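Local atomic coordinates of ABC transporter substrate-binding protein (Pseudomonas aeruginosa, PDB entry 6R6K), a protein that probably binds ferrous iron in the periplasm and delivers it to an ABC transporter, as the substrate-binding component FpvC, here in a mutant form. Residues A169-A174 with F187-T192; V191-E196 with K216-K221. All coordinates share one frame; numbering follows the deposited sequence.

Followed from the N terminus, the chain enters the second of its two four-stranded parallel sheets at strand 172-176, passes through the short helix 181-186 and returns as strand 190-195. Contact 1 closes this loop by pairing the two strands. The chain then runs on through helix 205-216 to the turn before strand 222-225, where contact 2 closes a second, longer loop by laying residues 216-221 against the same strand 190-195. The loops follow one another instead of nesting, overlapping only at Val191 and Thr192. Strand 222-225 lies beyond strand 172-176, so the second connection passes over the first strand, and a salt bridge from Arg172 to Asp219 joins both contacts.

Contact 1 (A169-A174 with F187-T192); sequences ADFRVA and FGLEVT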
ATOM      1  N   ALA A 169       6.436   2.886 -25.820  1.00101.34           N
ATOM      2  CA  ALA A 169       5.700   1.663 -26.169  1.00 99.94           C
ATOM      3  C   ALA A 169       5.830   0.583 -25.074  1.00 95.64           C
ATOM      4  O   ALA A 169       4.871  -0.144 -24.826  1.00 92.02           O
ATOM      5  CB  ALA A 169       6.178   1.126 -27.515  1.00105.22           C
ATOM      6  N   ASP A 170       7.006   0.541 -24.390  1.00 89.30           N
ATOM      7  CA  ASP A 170       7.344  -0.379 -23.294  1.00 84.85           C
ATOM      8  C   ASP A 170       6.467  -0.145 -22.074  1.00 82.02           C
ATOM      9  O   ASP A 170       6.285  -1.053 -21.261  1.00 78.72           O
ATOM     10  CB  ASP A 170       8.818  -0.212 -22.870  1.00 87.28           C
ATOM     11  CG  ASP A 170       9.882  -0.819 -23.771  1.00105.57           C
ATOM     12  OD1 ASP A 170       9.516  -1.499 -24.770  1.00108.47           O
ATOM     13  OD2 ASP A 170      11.082  -0.634 -23.471  1.00113.56           O
ATOM     14  N   PHE A 171       5.933   1.076 -21.951  1.00 76.61           N
ATOM     15  CA  PHE A 171       5.079   1.510 -20.858  1.00 71.63           C
ATOM     16  C   PHE A 171       3.647   0.982 -20.963  1.00 71.21           C
ATOM     17  O   PHE A 171       2.849   1.191 -20.048  1.00 68.08           O
ATOM     18  CB  PHE A 171       5.135   3.030 -20.733  1.00 74.31           C
ATOM     19  CG  PHE A 171       6.476   3.513 -20.233  1.00 75.90           C
ATOM     20  CD1 PHE A 171       7.529   3.725 -21.114  1.00 82.62           C
ATOM     21  CD2 PHE A 171       6.680   3.776 -18.885  1.00 75.31           C
ATOM     22  CE1 PHE A 171       8.768   4.181 -20.655  1.00 84.11           C
ATOM     23  CE2 PHE A 171       7.918   4.230 -18.425  1.00 78.76           C
ATOM     24  CZ  PHE A 171       8.952   4.435 -19.313  1.00 80.41           C
ATOM     25  N   ARG A 172       3.320   0.289 -22.070  1.00 68.76           N
ATOM     26  CA  ARG A 172       2.022  -0.368 -22.238  1.00 67.49           C
ATOM     27  C   ARG A 172       2.126  -1.730 -21.500  1.00 67.05           C
ATOM     28  O   ARG A 172       2.866  -2.625 -21.926  1.00 68.26           O
ATOM     29  CB  ARG A 172       1.653  -0.563 -23.725  1.00 70.35           C
ATOM     30  CG  ARG A 172       1.345   0.726 -24.502  1.00 73.53           C
ATOM     31  CD  ARG A 172       0.864   0.455 -25.932  1.00 81.95           C
ATOM     32  NE  ARG A 172      -0.514  -0.060 -25.979  1.00 91.82           N
ATOM     33  CZ  ARG A 172      -0.848  -1.337 -26.179  1.00102.33           C
ATOM     34  NH1 ARG A 172       0.090  -2.256 -26.384  1.00 78.88           N
ATOM     35  NH2 ARG A 172      -2.125  -1.703 -26.177  1.00 89.73           N
ATOM     36  N   VAL A 173       1.461  -1.827 -20.338  1.00 57.79           N
ATOM     37  CA  VAL A 173       1.437  -3.014 -19.482  1.00 54.16           C
ATOM     38  C   VAL A 173      -0.014  -3.426 -19.229  1.00 56.55           C
ATOM     39  O   VAL A 173      -0.928  -2.742 -19.679  1.00 58.16           O
ATOM     40  CB  VAL A 173       2.229  -2.836 -18.140  1.00 54.29           C
ATOM     41  CG1 VAL A 173       3.710  -2.579 -18.383  1.00 54.71           C
ATOM     42  CG2 VAL A 173       1.608  -1.766 -17.221  1.00 52.53           C
ATOM     43  N   ALA A 174      -0.222  -4.517 -18.491  1.00 49.45           N
ATOM     44  CA  ALA A 174      -1.540  -4.986 -18.077  1.00 48.35           C
ATOM     45  C   ALA A 174      -1.406  -5.450 -16.622  1.00 48.50           C
ATOM     46  O   ALA A 174      -0.278  -5.567 -16.113  1.00 44.20           O
ATOM     47  CB  ALA A 174      -2.011  -6.132 -18.977  1.00 51.27           C
ATOM     48  N   PHE A 187       4.185   6.303 -11.928  1.00 44.35           N
ATOM     49  CA  PHE A 187       5.425   6.105 -12.657  1.00 45.05           C
ATOM     50  C   PHE A 187       5.177   6.051 -14.160  1.00 50.47           C
ATOM     51  O   PHE A 187       6.085   5.735 -14.922  1.00 53.83           O
ATOM     52  CB  PHE A 187       6.206   4.910 -12.051  1.00 45.23           C
ATOM     53  CG  PHE A 187       6.712   5.329 -10.664  1.00 45.05           C
ATOM     54  CD1 PHE A 187       5.922   5.144  -9.526  1.00 44.40           C
ATOM     55  CD2 PHE A 187       7.920   6.011 -10.517  1.00 46.40           C
ATOM     56  CE1 PHE A 187       6.341   5.612  -8.274  1.00 43.24           C
ATOM     57  CE2 PHE A 187       8.344   6.457  -9.261  1.00 47.44           C
ATOM     58  CZ  PHE A 187       7.549   6.264  -8.152  1.00 42.98           C
ATOM     59  N   GLY A 188       4.008   6.553 -14.564  1.00 45.97           N
ATOM     60  CA  GLY A 188       3.582   6.727 -15.946  1.00 49.11           C
ATOM     61  C   GLY A 188       3.413   5.475 -16.772  1.00 56.75           C
ATOM     62  O   GLY A 188       3.712   5.486 -17.980  1.00 57.79           O
ATOM     63  N   LEU A 189       2.910   4.394 -16.137  1.00 52.75           N
ATOM     64  CA  LEU A 189       2.646   3.144 -16.840  1.00 54.20           C
ATOM     65  C   LEU A 189       1.195   3.134 -17.288  1.00 58.66           C
ATOM     66  O   LEU A 189       0.302   3.503 -16.504  1.00 56.57           O
ATOM     67  CB  LEU A 189       2.963   1.926 -15.964  1.00 52.25           C
ATOM     68  CG  LEU A 189       4.431   1.524 -15.869  1.00 57.98           C
ATOM     69  CD1 LEU A 189       5.168   2.340 -14.799  1.00 57.09           C
ATOM     70  CD2 LEU A 189       4.541   0.101 -15.499  1.00 59.21           C
ATOM     71  N   GLU A 190       0.984   2.747 -18.569  1.00 58.32           N
ATOM     72  CA  GLU A 190      -0.313   2.690 -19.250  1.00 60.30           C
ATOM     73  C   GLU A 190      -0.890   1.289 -19.142  1.00 61.96           C
ATOM     74  O   GLU A 190      -0.381   0.368 -19.774  1.00 61.79           O
ATOM     75  CB  GLU A 190      -0.203   3.110 -20.743  1.00 66.35           C
ATOM     76  CG  GLU A 190       0.531   4.424 -21.020  1.00 87.74           C
ATOM     77  CD  GLU A 190      -0.064   5.743 -20.536  1.00117.86           C
ATOM     78  OE1 GLU A 190      -1.271   5.780 -20.198  1.00126.39           O
ATOM     79  OE2 GLU A 190       0.685   6.748 -20.507  1.00105.18           O
ATOM     80  N   VAL A 191      -1.955   1.139 -18.351  1.00 57.40           N
ATOM     81  CA  VAL A 191      -2.622  -0.142 -18.132  1.00 56.62           C
ATOM     82  C   VAL A 191      -3.656  -0.400 -19.264  1.00 65.31           C
ATOM     83  O   VAL A 191      -4.733   0.213 -19.299  1.00 65.84           O
ATOM     84  CB  VAL A 191      -3.197  -0.300 -16.686  1.00 56.41           C
ATOM     85  CG1 VAL A 191      -3.691  -1.714 -16.452  1.00 54.59           C
ATOM     86  CG2 VAL A 191      -2.160   0.055 -15.615  1.00 53.43           C
ATOM     87  N   THR A 192      -3.267  -1.288 -20.204  1.00 63.89           N
ATOM     88  CA  THR A 192      -3.981  -1.769 -21.399  1.00 67.06           C
ATOM     89  C   THR A 192      -5.312  -2.444 -21.048  1.00 69.12           C
ATOM     90  O   THR A 192      -6.330  -2.179 -21.693  1.00 71.96           O
ATOM     91  CB  THR A 192      -3.020  -2.703 -22.175  1.00 80.18           C
ATOM     92  OG1 THR A 192      -1.973  -1.904 -22.711  1.00 85.36           O
ATOM     93  CG2 THR A 192      -3.685  -3.502 -23.292  1.00 88.47           C
TER
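Phe171 sets its ring against the turn at Gly188, CD2 lying 3.5 Å from Gly188 O in an oblique approach, with Leu189 CG near the same carbon. The first torsion, with CG anti to its own carbonyl carbon (chi1 -70°), places CD2 beside Gly188 O, and Leu163 of helix 138-164 also packs on the ring. Gly188, at positive phi, completes the Schellman motif that ends helix 181-186, and the chain released there straightens at once into strand pairing: Glu190 N donates to Phe171 O at 2.8 Å.

At Arg172 the side chain leaves on the same face of the sheet as that of Glu190. A bend at chi3 (74°) carries its guanidinium across Thr192, whose OG1 lies over one face, 3.5 Å from NH2. The angle there is too poor for a hydrogen bond, and the charge is met instead by a salt bridge to Asp219.

This is the parallel pairing of a beta-alpha-beta unit, in which helix 181-186 links strand 172-176 to strand 190-195 and the latter forms the edge of the sheet. Val173 takes part with both backbone polar groups: its N reaches Glu190 O at 2.9 Å, nearly straight at 166°, and its O receives Thr192 N at 2.8 Å. Thr192 OG1 adds a weak second bond to Val173 O, at 3.3 Å. The Val173 side chain points to the opposite face from Arg172, its CG2 3.9 Å from Leu189 CD2; Val272 and Ile276 of helix 260-278 pack on that leucine.

Ala174 adds a light touch, CA to Val191 CG1 at 4.2 Å, while its backbone bonds to Val222 and Phe224 of the next strand.

Contact 2 (V191-E196 with K216-K221); sequences VTAVVE and KALDVK
Leu218 overlaps Ala193 and Val195 with its two methyl branches. CD2 presses against Ala193 CB at 3.6 Å, while CD1 meets Val195 CG2 at 4.2 Å. The extended shape of the leucine (chi2 173°), with CG anti to the carbonyl carbon, pushes the forked end forward onto the strand. Val195 also touches Gln214 and Leu215 of helix 205-216.

Further along the turn, Val220 slides past Thr192 in the opposite direction. Its CG1 comes to 3.3 Å from Thr192 OG1 and 3.8 Å from Thr192 CB, while Ala174 of the neighbouring strand also touches this valine. Thr192 has helix-like backbone angles within its strand, and as a result both Thr192 and Ala193, in succession, point their side chains at the loop.

The arrangement belongs to the crossover of a parallel alpha/beta sheet: strand 190-195 is the edge strand, and the turn after helix 205-216 folds against it before the chain enters strand 222-225, two places further in. The backbones stay well apart here, the CA atoms of Thr192 and Val220 being 7.6 Å from each other, so side chains alone bridge them.

Asp219 adds the polar group of the loop. With CG between the backbone N and the carbonyl carbon (chi1 50°), the end of the side chain comes nearer the strand, and OD1 lies 3.5 Å from Thr192 CG2 while it forms a salt bridge with Arg172.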
ATOM      1  N   VAL A 191      -1.955   1.139 -18.351  1.00 57.40           N
ATOM      2  CA  VAL A 191      -2.622  -0.142 -18.132  1.00 56.62           C
ATOM      3  C   VAL A 191      -3.656  -0.400 -19.264  1.00 65.31           C
ATOM      4  O   VAL A 191      -4.733   0.213 -19.299  1.00 65.84           O
ATOM      5  CB  VAL A 191      -3.197  -0.300 -16.686  1.00 56.41           C
ATOM      6  CG1 VAL A 191      -3.691  -1.714 -16.452  1.00 54.59           C
ATOM      7  CG2 VAL A 191      -2.160   0.055 -15.615  1.00 53.43           C
ATOM      8  N   THR A 192      -3.267  -1.288 -20.204  1.00 63.89           N
ATOM      9  CA  THR A 192      -3.981  -1.769 -21.399  1.00 67.06           C
ATOM     10  C   THR A 192      -5.312  -2.444 -21.048  1.00 69.12           C
ATOM     11  O   THR A 192      -6.330  -2.179 -21.693  1.00 71.96           O
ATOM     12  CB  THR A 192      -3.020  -2.703 -22.175  1.00 80.18           C
ATOM     13  OG1 THR A 192      -1.973  -1.904 -22.711  1.00 85.36           O
ATOM     14  CG2 THR A 192      -3.685  -3.502 -23.292  1.00 88.47           C
ATOM     15  N   ALA A 193      -5.285  -3.343 -20.048  1.00 61.46           N
ATOM     16  CA  ALA A 193      -6.423  -4.121 -19.542  1.00 58.77           C
ATOM     17  C   ALA A 193      -6.156  -4.594 -18.137  1.00 55.77           C
ATOM     18  O   ALA A 193      -4.998  -4.704 -17.725  1.00 50.97           O
ATOM     19  CB  ALA A 193      -6.668  -5.328 -20.430  1.00 61.33           C
ATOM     20  N   VAL A 194      -7.233  -4.841 -17.389  1.00 54.01           N
ATOM     21  CA  VAL A 194      -7.177  -5.383 -16.031  1.00 51.69           C
ATOM     22  C   VAL A 194      -7.905  -6.733 -16.026  1.00 55.21           C
ATOM     23  O   VAL A 194      -9.122  -6.814 -16.255  1.00 56.36           O
ATOM     24  CB  VAL A 194      -7.571  -4.443 -14.850  1.00 54.99           C
ATOM     25  CG1 VAL A 194      -8.722  -3.501 -15.192  1.00 57.49           C
ATOM     26  CG2 VAL A 194      -7.852  -5.227 -13.566  1.00 52.59           C
ATOM     27  N   VAL A 195      -7.124  -7.792 -15.813  1.00 48.93           N
ATOM     28  CA  VAL A 195      -7.599  -9.159 -15.708  1.00 48.37           C
ATOM     29  C   VAL A 195      -8.059  -9.360 -14.255  1.00 50.48           C
ATOM     30  O   VAL A 195      -7.323  -9.058 -13.313  1.00 46.31           O
ATOM     31  CB  VAL A 195      -6.535 -10.182 -16.175  1.00 51.11           C
ATOM     32  CG1 VAL A 195      -7.090 -11.594 -16.157  1.00 50.45           C
ATOM     33  CG2 VAL A 195      -6.016  -9.835 -17.566  1.00 53.50           C
ATOM     34  N   GLU A 196      -9.314  -9.788 -14.093  1.00 50.78           N
ATOM     35  CA  GLU A 196      -9.940 -10.021 -12.796  1.00 49.52           C
ATOM     36  C   GLU A 196      -9.298 -11.233 -12.095  1.00 53.83           C
ATOM     37  O   GLU A 196      -9.149 -12.283 -12.716  1.00 53.26           O
ATOM     38  CB  GLU A 196     -11.455 -10.201 -12.961  1.00 52.44           C
ATOM     39  CG  GLU A 196     -12.274  -9.975 -11.705  1.00 59.13           C
ATOM     40  CD  GLU A 196     -12.240  -8.584 -11.101  1.00 77.45           C
ATOM     41  OE1 GLU A 196     -12.352  -8.505  -9.859  1.00 57.08           O
ATOM     42  OE2 GLU A 196     -12.100  -7.583 -11.845  1.00 75.44           O
ATOM     43  N   LYS A 216      -3.011 -14.304 -23.261  1.00 61.21           N
ATOM     44  CA  LYS A 216      -2.531 -14.467 -24.645  1.00 64.47           C
ATOM     45  C   LYS A 216      -3.272 -13.521 -25.637  1.00 72.23           C
ATOM     46  O   LYS A 216      -2.684 -13.082 -26.634  1.00 74.32           O
ATOM     47  CB  LYS A 216      -2.520 -15.941 -25.116  1.00 66.84           C
ATOM     48  CG  LYS A 216      -3.850 -16.669 -25.123  1.00 74.22           C
ATOM     49  CD  LYS A 216      -3.638 -18.126 -25.566  1.00 86.68           C
ATOM     50  CE  LYS A 216      -4.914 -18.937 -25.626  1.00 90.70           C
ATOM     51  NZ  LYS A 216      -4.668 -20.314 -26.132  1.00103.48           N
ATOM     52  N   ALA A 217      -4.525 -13.158 -25.300  1.00 68.05           N
ATOM     53  CA  ALA A 217      -5.384 -12.249 -26.052  1.00 70.90           C
ATOM     54  C   ALA A 217      -4.873 -10.777 -26.001  1.00 76.12           C
ATOM     55  O   ALA A 217      -5.280  -9.957 -26.825  1.00 78.78           O
ATOM     56  CB  ALA A 217      -6.800 -12.332 -25.498  1.00 70.88           C
ATOM     57  N   LEU A 218      -3.975 -10.463 -25.047  1.00 70.45           N
ATOM     58  CA  LEU A 218      -3.394  -9.126 -24.842  1.00 70.29           C
ATOM     59  C   LEU A 218      -2.189  -8.858 -25.759  1.00 79.79           C
ATOM     60  O   LEU A 218      -1.538  -9.810 -26.205  1.00 80.90           O
ATOM     61  CB  LEU A 218      -3.037  -8.885 -23.346  1.00 64.89           C
ATOM     62  CG  LEU A 218      -4.196  -8.972 -22.344  1.00 65.56           C
ATOM     63  CD1 LEU A 218      -3.707  -8.900 -20.933  1.00 61.66           C
ATOM     64  CD2 LEU A 218      -5.213  -7.886 -22.565  1.00 67.70           C
ATOM     65  N   ASP A 219      -1.900  -7.559 -26.032  1.00 78.42           N
ATOM     66  CA  ASP A 219      -0.799  -7.136 -26.907  1.00 81.99           C
ATOM     67  C   ASP A 219       0.461  -6.659 -26.146  1.00 81.48           C
ATOM     68  O   ASP A 219       1.431  -6.207 -26.762  1.00 84.35           O
ATOM     69  CB  ASP A 219      -1.279  -6.071 -27.926  1.00 88.94           C
ATOM     70  CG  ASP A 219      -2.060  -4.884 -27.363  1.00103.76           C
ATOM     71  OD1 ASP A 219      -1.905  -4.578 -26.147  1.00100.93           O
ATOM     72  OD2 ASP A 219      -2.814  -4.252 -28.140  1.00114.21           O
ATOM     73  N   VAL A 220       0.445  -6.785 -24.823  1.00 71.63           N
ATOM     74  CA  VAL A 220       1.533  -6.397 -23.912  1.00 67.98           C
ATOM     75  C   VAL A 220       2.360  -7.620 -23.477  1.00 69.80           C
ATOM     76  O   VAL A 220       1.863  -8.747 -23.556  1.00 69.08           O
ATOM     77  CB  VAL A 220       0.983  -5.596 -22.703  1.00 67.09           C
ATOM     78  CG1 VAL A 220       0.236  -4.362 -23.182  1.00 68.50           C
ATOM     79  CG2 VAL A 220       0.075  -6.464 -21.836  1.00 63.75           C
ATOM     80  N   LYS A 221       3.619  -7.405 -23.048  1.00 65.39           N
ATOM     81  CA  LYS A 221       4.489  -8.513 -22.626  1.00 64.34           C
ATOM     82  C   LYS A 221       4.709  -8.522 -21.116  1.00 63.16           C
ATOM     83  O   LYS A 221       5.101  -9.548 -20.571  1.00 61.25           O
ATOM     84  CB  LYS A 221       5.842  -8.507 -23.374  1.00 70.38           C
ATOM     85  CG  LYS A 221       5.762  -8.680 -24.894  1.00100.32           C
ATOM     86  CD  LYS A 221       5.568 -10.127 -25.362  1.00115.89           C
ATOM     87  CE  LYS A 221       5.483 -10.198 -26.871  1.00133.74           C
ATOM     88  NZ  LYS A 221       5.537 -11.599 -27.366  1.00144.21           N
TER